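Local coordinates for protein dioxygenase (Pseudomonas brassicacearum, PDB 5V2D) that probably cleaves the central carbon-carbon double bond of lignin-derived stilbenes with molecular oxygen, using a bound non-haem iron ion, at residues 202-205 and 206-210; 376-379 and 380-383; 458-462 and 463-467; 469-473 and 474-478. All blocks are in the same frame, centred on the assembly; numbering follows the deposited sequence.

Interaction 1: 202-205 and 206-210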
loop_
_atom_site.group_PDB
_atom_site.type_symbol
_atom_site.label_atom_id
_atom_site.label_comp_id
_atom_site.label_asym_id
_atom_site.label_seq_id
_atom_site.Cartn_x
_atom_site.Cartn_y
_atom_site.Cartn_z
ATOM N N SER A 202 1.104 -1.880 -15.223
ATOM C CA SER A 202 2.366 -1.105 -15.151
ATOM C C SER A 202 2.127 0.317 -15.695
ATOM O O SER A 202 1.370 0.472 -16.676
ATOM C CB SER A 202 3.418 -1.805 -15.994
ATOM O OG SER A 202 4.517 -0.929 -16.251
ATOM N N TYR A 203 2.646 1.345 -15.022
ATOM C CA TYR A 203 2.716 2.688 -15.586
ATOM C C TYR A 203 4.212 3.065 -15.709
ATOM O O TYR A 203 5.086 2.386 -15.146
ATOM C CB TYR A 203 1.888 3.738 -14.837
ATOM C CG TYR A 203 2.500 4.191 -13.527
ATOM C CD1 TYR A 203 2.298 3.441 -12.355
ATOM C CD2 TYR A 203 3.237 5.329 -13.466
ATOM C CE1 TYR A 203 2.826 3.822 -11.158
ATOM C CE2 TYR A 203 3.824 5.760 -12.265
ATOM C CZ TYR A 203 3.621 5.026 -11.121
ATOM O OH TYR A 203 4.173 5.487 -9.926
ATOM N N GLU A 204 4.502 4.124 -16.460
ATOM C CA GLU A 204 5.850 4.387 -16.951
ATOM C C GLU A 204 6.465 3.120 -17.508
ATOM O O GLU A 204 7.619 2.718 -17.233
ATOM C CB GLU A 204 6.719 5.022 -15.850
ATOM C CG GLU A 204 6.285 6.480 -15.533
ATOM C CD GLU A 204 7.233 7.123 -14.522
ATOM O OE1 GLU A 204 8.427 7.382 -14.834
ATOM O OE2 GLU A 204 6.766 7.363 -13.377
ATOM N N ALA A 205 5.665 2.441 -18.301
ATOM C CA ALA A 205 5.922 1.040 -18.623
ATOM C C ALA A 205 7.064 0.855 -19.610
ATOM O O ALA A 205 7.546 -0.292 -19.776
ATOM C CB ALA A 205 4.685 0.402 -19.152
ATOM N N LYS A 206 7.487 1.937 -20.282
ATOM C CA LYS A 206 8.702 1.851 -21.118
ATOM C C LYS A 206 9.818 2.722 -20.644
ATOM O O LYS A 206 10.709 3.041 -21.438
ATOM C CB LYS A 206 8.332 2.225 -22.567
ATOM C CG LYS A 206 7.364 1.233 -23.141
ATOM C CD LYS A 206 7.122 1.515 -24.615
ATOM C CE LYS A 206 6.346 0.335 -25.201
ATOM N NZ LYS A 206 5.916 0.689 -26.573
ATOM N N GLY A 207 9.856 3.052 -19.359
ATOM C CA GLY A 207 10.958 3.893 -18.837
ATOM C C GLY A 207 10.475 5.192 -18.287
ATOM O O GLY A 207 9.258 5.531 -18.310
ATOM N N ASP A 208 11.423 5.938 -17.724
ATOM C CA ASP A 208 11.110 7.170 -16.986
ATOM C C ASP A 208 10.310 8.123 -17.801
ATOM O O ASP A 208 10.694 8.443 -18.909
ATOM C CB ASP A 208 12.378 7.940 -16.570
ATOM C CG ASP A 208 13.170 7.257 -15.477
ATOM O OD1 ASP A 208 12.539 6.584 -14.612
ATOM O OD2 ASP A 208 14.431 7.451 -15.450
ATOM N N GLY A 209 9.205 8.602 -17.272
ATOM C CA GLY A 209 8.468 9.643 -17.988
ATOM C C GLY A 209 7.643 9.155 -19.147
ATOM O O GLY A 209 6.974 9.958 -19.750
ATOM N N THR A 210 7.642 7.864 -19.458
ATOM C CA THR A 210 6.820 7.387 -20.554
ATOM C C THR A 210 5.315 7.346 -20.202
ATOM O O THR A 210 4.942 7.039 -19.081
ATOM C CB THR A 210 7.287 6.015 -21.101
ATOM O OG1 THR A 210 7.313 5.002 -20.053
ATOM C CG2 THR A 210 8.664 6.135 -21.687
HETATM O O HOH W 1 2.708 5.969 -17.937
HETATM O O HOH W 2 10.132 5.396 -14.035
#
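Glu204 meets the loop that follows it with backbone and side chain alike, and Gly207, Gly209 and Thr210 gather round it. Two backbone turns come first. Gly207 N donates to Glu204 O at 3.1 Å, closing a type I turn, and Thr210 N then reaches back to Gly207 O in a type II turn. Both glycines have positive phi, and at Gly207 a beta carbon would jam against the preceding carbonyl oxygen.

Side chains bond to this folded backbone. Glu204 starts out beside its own backbone N (chi1 -70°) and runs on extended, which carries OE1 along the loop to Gly209 N, 2.8 Å away. The bond is nearly straight at 171°, although the N-H comes from above the carboxylate plane. The second oxygen, OE2, is bonded to His268. Thr210 OG1 works in two directions: it donates to Gly207 O at 2.7 Å, from the same face as Thr210 N, and accepts from Lys206 N at 3.1 Å.

Two waters add bridges. One molecule joins Glu204 N and Thr210 O. Another donates to both Glu204 OE1 and Asp208 OD1, each 2.7 Å from it.

With an alanine here the carboxylate is gone, and Gly209 N and His268 would probably lose their common acceptor, leaving the second turn freer to shift.

Since the two carboxylate oxygens OE1 of Glu204 and OD1 of Asp208 lie only 4.2 Å apart, the shared water and the Gly209 N-H are likely to soften their repulsion, so that this connection between strands 198-203 and 212-218 can carry two acids.

Interaction 2: 376-379 and 380-383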
loop_
_atom_site.group_PDB
_atom_site.type_symbol
_atom_site.label_atom_id
_atom_site.label_comp_id
_atom_site.label_asym_id
_atom_site.label_seq_id
_atom_site.Cartn_x
_atom_site.Cartn_y
_atom_site.Cartn_z
ATOM N N CYS A 376 -11.489 -4.865 1.577
ATOM C CA CYS A 376 -12.741 -5.603 1.460
ATOM C C CYS A 376 -12.454 -7.090 1.683
ATOM O O CYS A 376 -11.299 -7.514 1.704
ATOM C CB CYS A 376 -13.400 -5.389 0.110
ATOM S SG CYS A 376 -12.501 -6.049 -1.230
ATOM N N ASP A 377 -13.515 -7.864 1.761
ATOM C CA ASP A 377 -13.421 -9.305 1.840
ATOM C C ASP A 377 -12.765 -9.798 0.537
ATOM O O ASP A 377 -13.342 -9.545 -0.528
ATOM C CB ASP A 377 -14.850 -9.856 2.024
ATOM C CG ASP A 377 -14.919 -11.358 2.281
ATOM O OD1 ASP A 377 -14.072 -12.115 1.771
ATOM O OD2 ASP A 377 -15.927 -11.775 2.942
ATOM N N ASP A 378 -11.610 -10.486 0.617
ATOM C CA ASP A 378 -10.915 -10.983 -0.579
ATOM C C ASP A 378 -11.803 -11.769 -1.526
ATOM O O ASP A 378 -11.596 -11.812 -2.748
ATOM C CB ASP A 378 -9.749 -11.907 -0.202
ATOM C CG ASP A 378 -8.541 -11.142 0.337
ATOM O OD1 ASP A 378 -8.409 -9.952 0.055
ATOM O OD2 ASP A 378 -7.694 -11.744 1.052
ATOM N N ARG A 379 -12.815 -12.442 -0.970
ATOM C CA ARG A 379 -13.691 -13.285 -1.782
ATOM C C ARG A 379 -14.647 -12.487 -2.647
ATOM O O ARG A 379 -15.249 -13.057 -3.518
ATOM C CB ARG A 379 -14.442 -14.263 -0.911
ATOM C CG ARG A 379 -13.507 -15.187 -0.071
ATOM C CD ARG A 379 -14.314 -15.888 1.016
ATOM N NE ARG A 379 -14.948 -14.943 1.925
ATOM C CZ ARG A 379 -15.953 -15.263 2.758
ATOM N NH1 ARG A 379 -16.436 -16.506 2.762
ATOM N NH2 ARG A 379 -16.572 -14.329 3.527
ATOM N N TYR A 380 -14.727 -11.153 -2.462
ATOM C CA TYR A 380 -15.636 -10.276 -3.183
ATOM C C TYR A 380 -14.926 -9.234 -4.030
ATOM O O TYR A 380 -15.560 -8.289 -4.556
ATOM C CB TYR A 380 -16.534 -9.553 -2.129
ATOM C CG TYR A 380 -17.510 -10.526 -1.544
ATOM C CD1 TYR A 380 -17.109 -11.495 -0.615
ATOM C CD2 TYR A 380 -18.825 -10.559 -2.011
ATOM C CE1 TYR A 380 -18.009 -12.430 -0.128
ATOM C CE2 TYR A 380 -19.735 -11.474 -1.528
ATOM C CZ TYR A 380 -19.313 -12.408 -0.600
ATOM O OH TYR A 380 -20.181 -13.323 -0.139
ATOM N N ILE A 381 -13.605 -9.366 -4.160
ATOM C CA ILE A 381 -12.851 -8.435 -5.016
ATOM C C ILE A 381 -13.453 -8.420 -6.426
ATOM O O ILE A 381 -13.574 -9.453 -7.073
ATOM C CB ILE A 381 -11.371 -8.806 -5.021
ATOM C CG1 ILE A 381 -10.786 -8.311 -3.690
ATOM C CG2 ILE A 381 -10.657 -8.134 -6.189
ATOM C CD1 ILE A 381 -9.294 -8.714 -3.531
ATOM N N GLY A 382 -13.813 -7.253 -6.925
ATOM C CA GLY A 382 -14.330 -7.204 -8.278
ATOM C C GLY A 382 -15.826 -7.466 -8.449
ATOM O O GLY A 382 -16.330 -7.399 -9.577
ATOM N N ARG A 383 -16.526 -7.747 -7.363
ATOM C CA ARG A 383 -17.943 -8.146 -7.458
ATOM C C ARG A 383 -18.758 -7.205 -6.577
ATOM O O ARG A 383 -18.247 -6.524 -5.643
ATOM C CB ARG A 383 -18.233 -9.569 -6.924
ATOM C CG ARG A 383 -17.248 -10.689 -7.129
ATOM C CD ARG A 383 -17.179 -11.230 -8.586
ATOM N NE ARG A 383 -15.852 -10.948 -9.212
ATOM C CZ ARG A 383 -15.135 -11.760 -10.003
ATOM N NH1 ARG A 383 -15.573 -12.974 -10.315
ATOM N NH2 ARG A 383 -13.974 -11.341 -10.523
#
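Asp377 turns its carboxyl group away from its own backbone N (chi1 -174°), while Tyr380 keeps its ring beside its backbone N (chi1 -72°), and these two settings bring the groups together. Asp377 CG comes within 3.6 Å of Tyr380 CD1, with the carboxylate and ring planes 58° apart and OD1 lying in the ring plane at its edge.

The same carboxylate is also gripped by Arg379, whose chain bends back at chi3. Its guanidinium docks side-on, NE to Asp377 OD1 at 3.0 Å and NH2 to Asp377 OD2 at 2.7 Å, each oxygen offering its syn lone pair. OD1 takes a further bond from Arg379 N, 3.0 Å away on its anti side. Tyr380 CE1 lies over one face of the guanidinium. Beyond the loop, Ala450 N also donates to OD2, and Ala447 and Glu448 offer carbonyl oxygens to the arginine.

The backbone follows suit: Tyr380 N donates to Asp377 O at 2.9 Å, and Ile381 N makes a weak bond to Asp378 O. Elsewhere in the loop Cys376 SG packs on Ile381 CG1 at 3.8 Å.

An alanine in place of Asp377 would probably leave the Arg379 guanidinium without its counter-charge, held by backbone carbonyls, and Arg379 N without its acceptor.

Asp377 OD1 with Arg379 N makes an Asx turn leading into a short 3-10 segment, and a type II turn from Tyr380 to Arg383 follows, with Tyr380 O and Gly382 N both held by the side chain of Asn307. Together they form the compact connection between the antiparallel strands 371-375 and 387-392, within one sheet of the beta-propeller expected of this dioxygenase family.

Interaction 3: 458-462 and 463-467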
loop_
_atom_site.group_PDB
_atom_site.type_symbol
_atom_site.label_atom_id
_atom_site.label_comp_id
_atom_site.label_asym_id
_atom_site.label_seq_id
_atom_site.Cartn_x
_atom_site.Cartn_y
_atom_site.Cartn_z
ATOM N N LEU A 458 -1.406 -2.861 16.046
ATOM C CA LEU A 458 -1.722 -1.760 16.928
ATOM C C LEU A 458 -0.401 -1.247 17.502
ATOM O O LEU A 458 0.372 -1.977 18.116
ATOM C CB LEU A 458 -2.679 -2.223 18.051
ATOM C CG LEU A 458 -2.938 -1.204 19.205
ATOM C CD1 LEU A 458 -3.695 -0.048 18.651
ATOM C CD2 LEU A 458 -3.694 -1.872 20.369
ATOM N N ASN A 459 -0.146 0.025 17.244
ATOM C CA ASN A 459 1.020 0.716 17.703
ATOM C C ASN A 459 0.607 1.444 19.002
ATOM O O ASN A 459 -0.232 2.344 18.944
ATOM C CB ASN A 459 1.519 1.775 16.685
ATOM C CG ASN A 459 1.547 1.280 15.267
ATOM O OD1 ASN A 459 2.177 0.273 14.999
ATOM N ND2 ASN A 459 0.714 1.960 14.349
ATOM N N LEU A 460 1.246 1.095 20.104
ATOM C CA LEU A 460 1.007 1.731 21.381
ATOM C C LEU A 460 2.127 2.730 21.493
ATOM O O LEU A 460 3.242 2.408 21.928
ATOM C CB LEU A 460 1.034 0.715 22.494
ATOM C CG LEU A 460 -0.182 -0.134 22.904
ATOM C CD1 LEU A 460 -1.510 0.420 22.516
ATOM C CD2 LEU A 460 -0.087 -1.524 22.349
ATOM N N ILE A 461 1.862 3.924 21.024
ATOM C CA ILE A 461 2.939 4.812 20.667
ATOM C C ILE A 461 3.552 5.570 21.810
ATOM O O ILE A 461 4.697 6.015 21.660
ATOM C CB ILE A 461 2.571 5.768 19.548
ATOM C CG1 ILE A 461 1.387 6.627 19.849
ATOM C CG2 ILE A 461 2.288 5.026 18.277
ATOM C CD1 ILE A 461 1.107 7.603 18.709
ATOM N N ALA A 462 2.868 5.666 22.949
ATOM C CA ALA A 462 3.481 6.236 24.143
ATOM C C ALA A 462 4.424 5.236 24.743
ATOM O O ALA A 462 5.428 5.634 25.261
ATOM C CB ALA A 462 2.409 6.616 25.161
ATOM N N GLU A 463 4.132 3.949 24.680
ATOM C CA GLU A 463 5.065 2.956 25.243
ATOM C C GLU A 463 6.089 2.483 24.227
ATOM O O GLU A 463 6.976 1.767 24.576
ATOM C CB GLU A 463 4.320 1.760 25.761
ATOM C CG GLU A 463 3.220 2.116 26.749
ATOM C CD GLU A 463 2.377 0.832 27.012
ATOM O OE1 GLU A 463 1.149 0.823 26.897
ATOM O OE2 GLU A 463 2.927 -0.279 27.270
ATOM N N GLU A 464 5.933 2.847 22.962
ATOM C CA GLU A 464 6.708 2.231 21.851
ATOM C C GLU A 464 6.645 0.694 21.858
ATOM O O GLU A 464 7.661 0.028 21.765
ATOM C CB GLU A 464 8.197 2.676 21.851
ATOM C CG GLU A 464 8.290 4.201 21.836
ATOM C CD GLU A 464 9.588 4.779 21.307
ATOM O OE1 GLU A 464 10.642 4.101 21.284
ATOM O OE2 GLU A 464 9.520 5.952 20.903
ATOM N N ARG A 465 5.456 0.170 21.953
ATOM C CA ARG A 465 5.155 -1.274 21.997
ATOM C C ARG A 465 4.213 -1.540 20.832
ATOM O O ARG A 465 3.542 -0.627 20.357
ATOM C CB ARG A 465 4.412 -1.622 23.329
ATOM C CG ARG A 465 4.548 -3.031 23.811
ATOM C CD ARG A 465 4.266 -3.234 25.316
ATOM N NE ARG A 465 2.936 -2.699 25.701
ATOM C CZ ARG A 465 1.720 -3.277 25.523
ATOM N NH1 ARG A 465 1.500 -4.417 24.860
ATOM N NH2 ARG A 465 0.620 -2.696 26.041
ATOM N N SER A 466 4.073 -2.789 20.448
ATOM C CA SER A 466 3.264 -3.215 19.339
ATOM C C SER A 466 2.538 -4.479 19.724
ATOM O O SER A 466 3.086 -5.322 20.427
ATOM C CB SER A 466 4.161 -3.484 18.089
ATOM O OG SER A 466 4.869 -2.327 17.718
ATOM N N GLU A 467 1.305 -4.606 19.265
ATOM C CA GLU A 467 0.503 -5.833 19.374
ATOM C C GLU A 467 -0.103 -6.107 18.023
ATOM O O GLU A 467 -0.425 -5.153 17.316
ATOM C CB GLU A 467 -0.721 -5.647 20.351
ATOM C CG GLU A 467 -0.232 -5.340 21.737
ATOM C CD GLU A 467 -1.394 -5.051 22.769
ATOM O OE1 GLU A 467 -2.494 -4.811 22.357
ATOM O OE2 GLU A 467 -1.172 -5.070 23.970
#
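Leu460 lies alongside Arg465 and crosses Glu467 on the returning strand, and here the packing is close. Its CD2 sits over one face of the Arg465 guanidinium, toward the rim, and 3.8 Å from Glu467 CD. The bend of Arg465 at chi3 (54°) folds the guanidinium back over the leucine and between two acids: NE meets Glu463 OE2 and NH1 meets Glu467 OE2, both at 2.9 Å, in a salt-bridge network. Glu467 passes the chain of charges on through OE1 to Arg483. The backbones are firmly paired. Leu458 N donates to Glu467 O at 2.8 Å in an almost linear bond, Glu467 N returns one to Leu458 O, and Leu460 and Arg465 exchange a second pair. Asn459 and Ser466, on the other face, are buried, Asn459 OD1 bonded to Gln436 and Ser466 OG to Met490 N.

Toward the turn the grip slackens. Glu463 N makes only a weak bond to Leu460 O at 3.3 Å, Ala462 is partly exposed, and Glu463 is exposed to solvent apart from its salt bridge. Glu464 points away and pairs with Lys37.

Glu464, with positive phi, and Arg465 both face Leu460, which makes a G1 beta bulge at the close of the hairpin formed by strands 452-460 and 465-472, neighbours in a five-stranded antiparallel sheet.

Interaction 4: 469-473 and 474-478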
loop_
_atom_site.group_PDB
_atom_site.type_symbol
_atom_site.label_atom_id
_atom_site.label_comp_id
_atom_site.label_asym_id
_atom_site.label_seq_id
_atom_site.Cartn_x
_atom_site.Cartn_y
_atom_site.Cartn_z
ATOM N N VAL A 469 -3.552 -7.165 16.891
ATOM C CA VAL A 469 -4.886 -7.356 17.485
ATOM C C VAL A 469 -5.820 -8.115 16.548
ATOM O O VAL A 469 -5.719 -7.985 15.308
ATOM C CB VAL A 469 -5.539 -6.049 17.922
ATOM C CG1 VAL A 469 -4.705 -5.472 19.053
ATOM C CG2 VAL A 469 -5.780 -5.067 16.793
ATOM N N VAL A 470 -6.691 -8.928 17.140
ATOM C CA VAL A 470 -7.673 -9.667 16.405
ATOM C C VAL A 470 -9.076 -9.311 16.906
ATOM O O VAL A 470 -9.378 -9.509 18.081
ATOM C CB VAL A 470 -7.446 -11.176 16.593
ATOM C CG1 VAL A 470 -8.471 -11.941 15.740
ATOM C CG2 VAL A 470 -6.000 -11.602 16.261
ATOM N N LEU A 471 -9.905 -8.760 16.031
ATOM C CA LEU A 471 -11.299 -8.349 16.367
ATOM C C LEU A 471 -12.250 -9.214 15.596
ATOM O O LEU A 471 -11.916 -9.817 14.548
ATOM C CB LEU A 471 -11.570 -6.881 16.023
ATOM C CG LEU A 471 -10.945 -5.874 16.977
ATOM C CD1 LEU A 471 -9.393 -5.801 16.854
ATOM C CD2 LEU A 471 -11.573 -4.512 16.716
ATOM N N ASP A 472 -13.462 -9.325 16.159
ATOM C CA ASP A 472 -14.515 -10.115 15.518
ATOM C C ASP A 472 -15.349 -9.133 14.770
ATOM O O ASP A 472 -15.819 -8.154 15.401
ATOM C CB ASP A 472 -15.380 -10.835 16.622
ATOM C CG ASP A 472 -16.294 -11.883 16.011
ATOM O OD1 ASP A 472 -17.048 -11.597 15.047
ATOM O OD2 ASP A 472 -16.214 -13.057 16.445
ATOM N N SER A 473 -15.595 -9.376 13.479
ATOM C CA SER A 473 -16.340 -8.422 12.632
ATOM C C SER A 473 -17.795 -8.214 13.096
ATOM O O SER A 473 -18.371 -7.161 12.809
ATOM C CB SER A 473 -16.446 -8.853 11.177
ATOM O OG SER A 473 -17.107 -10.095 11.004
ATOM N N ARG A 474 -18.316 -9.208 13.828
ATOM C CA ARG A 474 -19.671 -9.109 14.416
ATOM C C ARG A 474 -19.802 -8.096 15.511
ATOM O O ARG A 474 -20.940 -7.703 15.816
ATOM C CB ARG A 474 -20.101 -10.459 14.995
ATOM C CG ARG A 474 -20.441 -11.393 13.840
ATOM C CD ARG A 474 -20.679 -12.754 14.344
ATOM N NE ARG A 474 -20.778 -13.685 13.226
ATOM C CZ ARG A 474 -21.093 -14.985 13.383
ATOM N NH1 ARG A 474 -21.379 -15.490 14.591
ATOM N NH2 ARG A 474 -21.167 -15.802 12.343
ATOM N N ASP A 475 -18.681 -7.680 16.110
ATOM C CA ASP A 475 -18.714 -6.658 17.117
ATOM C C ASP A 475 -17.379 -5.947 17.268
ATOM O O ASP A 475 -16.596 -6.297 18.183
ATOM C CB ASP A 475 -19.124 -7.348 18.451
ATOM C CG ASP A 475 -19.267 -6.368 19.610
ATOM O OD1 ASP A 475 -19.128 -5.112 19.430
ATOM O OD2 ASP A 475 -19.462 -6.938 20.702
ATOM N N MET A 476 -17.111 -4.954 16.426
ATOM C CA MET A 476 -15.852 -4.283 16.451
ATOM C C MET A 476 -15.723 -3.403 17.667
ATOM O O MET A 476 -14.659 -3.322 18.273
ATOM C CB MET A 476 -15.690 -3.379 15.216
ATOM C CG MET A 476 -15.836 -4.168 13.870
ATOM S SD MET A 476 -14.321 -5.046 13.544
ATOM C CE MET A 476 -13.211 -3.620 13.140
ATOM N N ALA A 477 -16.814 -2.760 18.102
ATOM C CA ALA A 477 -16.701 -1.780 19.195
ATOM C C ALA A 477 -16.274 -2.420 20.501
ATOM O O ALA A 477 -15.717 -1.771 21.379
ATOM C CB ALA A 477 -18.031 -0.996 19.362
ATOM N N SER A 478 -16.538 -3.701 20.645
ATOM C CA SER A 478 -16.093 -4.421 21.800
ATOM C C SER A 478 -14.543 -4.648 21.871
ATOM O O SER A 478 -14.008 -5.071 22.892
ATOM C CB SER A 478 -16.833 -5.732 21.791
ATOM O OG SER A 478 -16.265 -6.539 22.707
HETATM O O HOH W 3 -14.320 -7.814 18.495
#
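A type I beta turn from Asp472 to Asp475 takes the chain off the end of strand 465-472, and its closing bond runs from Asp475 N to Asp472 O at 3.0 Å. The Asp472 side chain braces the same turn. Its CG is swung away from the backbone N (chi1 -168°), which places OD1 to accept from Arg474 N at 3.0 Å through its anti lone pair. Arg474 CB lies against this oxygen at 3.3 Å. The two charged ends do not pair with each other: Asp472 OD1 forms a salt bridge with Arg443, and Arg474 NH2 forms one with Asp451.

A water spans the mouth of the turn, 2.9 Å from Asp472 N and 2.8 Å from Asp475 O. Further on, Asp475 OD1 accepts from Ser478 N at 3.2 Å, from well above the carboxylate plane; this Asx motif holds the following bend, whose residues have helical backbone angles.

The apolar side belongs to Leu471 and Met476. Their chains cross at about a right angle, with Leu471 CD2 and Met476 CE 4.0 Å apart. Met476 is bent at both chi2 (-78°) and chi3 (-70°), which curls it back against the turn and sets SD 4.0 Å from Ser473 CA.

Ser473 OG is tied to Ala450 O and to the N of Gly452, the first residue of the adjoining strand 452-460. Leu471 and Met476 also rest on Leu414 of strand 413-418, so the turn is seated between two sheets, where strand 465-472 leaves for strand 482-486.

All four contacts are local ones at strand ends. Interactions 3 and 4 share strand 465-472 and touch, Leu458 CB lying 4.0 Å from Val469 CG1; one closes the hairpin before that strand, the other the turn after it. Interaction 2, in a different sheet, comes within about 8 Å of interaction 4 at the nearest atoms, and both bond to the backbone of Ala450. Interaction 1 is remote. All are partly buried, but interaction 2, nearest the chain's centre, has no exposed residue among those touching, unlike the others. Interaction 1 relies on glycines, a carboxylate and waters; interactions 2 and 3 on arginine-carboxylate pairs; interaction 4 combines apolar packing with charges paired to Arg443 and Asp451.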